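PDB 3NZP: arginine decarboxylase from Campylobacter jejuni subsp. jejuni, which probably catalyses the pyridoxal-phosphate-dependent decarboxylation of arginine to agmatine, an early step of polyamine and spermidine biosynthesis. Local coordinates for residues F460-D466 and Y509-L515. Residues are numbered along the deposited sequence.
Sequences FPIMPLD and YFLGFFL
Strands 462-464 and 510-513 run antiparallel, their axes at 151° and 4.6 Å at closest approach, with Met463 and Gly512 as the hydrogen-bonded pair (Met463 N to Gly512 O 3.2 Å, Gly512 N to Met463 O 3.0 Å). The ladder adds Phe514 N to Pro461 O and Leu465 N to Phe510 O, both 3.1 Å. Pro464, non-hydrogen-bonded opposite Leu511, needs no amide hydrogen and directs CA at Phe510 O (3.4 Å, CA-H...O contact); opposite Phe514, Pro461 can only accept.

On one face Ile462 meets its non-hydrogen-bonded partner Phe513 (CA-CA 4.9 Å), CG1 to CD1 3.4 Å. On the other, Leu465 CD1 lies 3.5 Å from Gly512 N, over the absent side chain, and Met463, here selenomethionine (chi1 p), sets SE 5.2 Å from the Phe514 ring centroid, an oblique Met-aromatic contact. Tyr509 packs on Pro464, OH to CG 3.0 Å, that OH hydrogen-bonding to His500.

This is the sheet domain accompanying the cofactor barrel in fold-type III decarboxylases; Phe460's side chain lies about 6 Å from that of cofactor-binding Arg323. Strand 510-513 runs between 462-464 and 330-341, the backbones of Leu511 and Phe513 hydrogen-bonding to Ala334 and Leu332; helix 31-40 packs against Leu465 and Phe510.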
# COMPACT_ATOMS: atom_id res chain seq x y z
N PHE B 460 -2.32 13.12 -7.29
CA PHE B 460 -2.58 13.03 -8.72
C PHE B 460 -3.55 14.10 -9.17
O PHE B 460 -4.53 14.39 -8.49
CB PHE B 460 -3.16 11.67 -9.09
CG PHE B 460 -2.29 10.53 -8.69
CD1 PHE B 460 -2.37 10.00 -7.40
CD2 PHE B 460 -1.37 10.00 -9.58
CE1 PHE B 460 -1.53 8.96 -7.01
CE2 PHE B 460 -0.52 8.96 -9.21
CZ PHE B 460 -0.60 8.44 -7.92
N PRO B 461 -3.28 14.70 -10.34
CA PRO B 461 -4.19 15.74 -10.81
C PRO B 461 -5.60 15.21 -10.94
O PRO B 461 -5.81 14.08 -11.37
CB PRO B 461 -3.58 16.15 -12.15
CG PRO B 461 -2.81 14.93 -12.58
CD PRO B 461 -2.19 14.47 -11.29
N ILE B 462 -6.56 16.04 -10.55
CA ILE B 462 -7.98 15.65 -10.60
C ILE B 462 -8.83 16.72 -11.27
O ILE B 462 -8.80 17.87 -10.85
CB ILE B 462 -8.49 15.41 -9.18
CG1 ILE B 462 -7.70 14.27 -8.54
CG2 ILE B 462 -9.97 15.12 -9.21
CD1 ILE B 462 -7.97 14.09 -7.07
N MSE B 463 -9.59 16.35 -12.30
CA MSE B 463 -10.45 17.31 -12.99
C MSE B 463 -11.63 16.60 -13.65
O MSE B 463 -11.50 15.46 -14.10
CB MSE B 463 -9.68 18.06 -14.07
CG MSE B 463 -9.37 17.20 -15.28
SE MSE B 463 -8.50 18.21 -16.67
CE MSE B 463 -10.00 19.28 -17.24
N PRO B 464 -12.79 17.26 -13.71
CA PRO B 464 -13.98 16.67 -14.33
C PRO B 464 -13.74 16.39 -15.80
O PRO B 464 -12.90 17.04 -16.42
CB PRO B 464 -15.04 17.74 -14.13
CG PRO B 464 -14.58 18.44 -12.90
CD PRO B 464 -13.11 18.57 -13.13
N LEU B 465 -14.48 15.44 -16.36
CA LEU B 465 -14.29 15.11 -17.76
C LEU B 465 -14.98 16.06 -18.72
O LEU B 465 -14.62 16.12 -19.90
CB LEU B 465 -14.77 13.69 -18.03
CG LEU B 465 -13.68 12.62 -17.86
CD1 LEU B 465 -13.16 12.64 -16.44
CD2 LEU B 465 -14.27 11.25 -18.21
N ASP B 466 -15.96 16.79 -18.22
CA ASP B 466 -16.71 17.72 -19.05
C ASP B 466 -17.22 18.87 -18.19
O ASP B 466 -16.89 18.97 -17.00
CB ASP B 466 -17.89 17.00 -19.70
CG ASP B 466 -18.96 16.61 -18.69
OD1 ASP B 466 -19.98 16.00 -19.09
OD2 ASP B 466 -18.80 16.92 -17.48
N TYR B 509 -21.81 12.86 -13.82
CA TYR B 509 -20.63 13.67 -13.54
C TYR B 509 -19.45 12.76 -13.25
O TYR B 509 -19.40 12.12 -12.21
CB TYR B 509 -20.89 14.58 -12.34
CG TYR B 509 -19.93 15.73 -12.21
CD1 TYR B 509 -19.65 16.55 -13.30
CD2 TYR B 509 -19.32 16.02 -10.99
CE1 TYR B 509 -18.79 17.64 -13.18
CE2 TYR B 509 -18.45 17.11 -10.86
CZ TYR B 509 -18.20 17.91 -11.97
OH TYR B 509 -17.36 18.99 -11.86
N PHE B 510 -18.50 12.72 -14.18
CA PHE B 510 -17.31 11.88 -14.03
C PHE B 510 -16.05 12.66 -13.66
O PHE B 510 -15.81 13.77 -14.13
CB PHE B 510 -17.03 11.11 -15.33
CG PHE B 510 -18.15 10.24 -15.78
CD1 PHE B 510 -19.16 10.74 -16.59
CD2 PHE B 510 -18.20 8.90 -15.41
CE1 PHE B 510 -20.20 9.91 -17.03
CE2 PHE B 510 -19.24 8.07 -15.84
CZ PHE B 510 -20.24 8.57 -16.65
N LEU B 511 -15.24 12.06 -12.80
CA LEU B 511 -13.99 12.67 -12.40
C LEU B 511 -12.84 11.89 -13.02
O LEU B 511 -12.95 10.69 -13.29
CB LEU B 511 -13.85 12.68 -10.88
CG LEU B 511 -14.77 13.68 -10.19
CD1 LEU B 511 -14.46 13.72 -8.71
CD2 LEU B 511 -14.59 15.06 -10.81
N GLY B 512 -11.73 12.59 -13.27
CA GLY B 512 -10.59 11.94 -13.86
C GLY B 512 -9.34 12.11 -13.02
O GLY B 512 -9.01 13.20 -12.57
N PHE B 513 -8.64 11.00 -12.80
CA PHE B 513 -7.41 11.04 -12.04
C PHE B 513 -6.31 10.71 -13.02
O PHE B 513 -6.26 9.59 -13.55
CB PHE B 513 -7.48 10.02 -10.93
CG PHE B 513 -8.66 10.22 -10.03
CD1 PHE B 513 -8.54 11.01 -8.88
CD2 PHE B 513 -9.88 9.64 -10.33
CE1 PHE B 513 -9.63 11.21 -8.04
CE2 PHE B 513 -10.98 9.83 -9.49
CZ PHE B 513 -10.85 10.62 -8.35
N PHE B 514 -5.43 11.68 -13.28
CA PHE B 514 -4.36 11.50 -14.26
C PHE B 514 -2.97 11.15 -13.73
O PHE B 514 -2.69 11.28 -12.55
CB PHE B 514 -4.28 12.75 -15.15
CG PHE B 514 -5.57 13.06 -15.88
CD1 PHE B 514 -6.69 13.50 -15.17
CD2 PHE B 514 -5.69 12.87 -17.26
CE1 PHE B 514 -7.92 13.73 -15.82
CE2 PHE B 514 -6.91 13.09 -17.93
CZ PHE B 514 -8.03 13.53 -17.20
N LEU B 515 -2.11 10.69 -14.64
CA LEU B 515 -0.74 10.35 -14.29
C LEU B 515 -0.70 9.21 -13.31
O LEU B 515 0.24 9.05 -12.53
CB LEU B 515 -0.06 11.57 -13.69
CG LEU B 515 0.47 12.62 -14.68
CD1 LEU B 515 -0.44 12.78 -15.88
CD2 LEU B 515 0.61 13.92 -13.92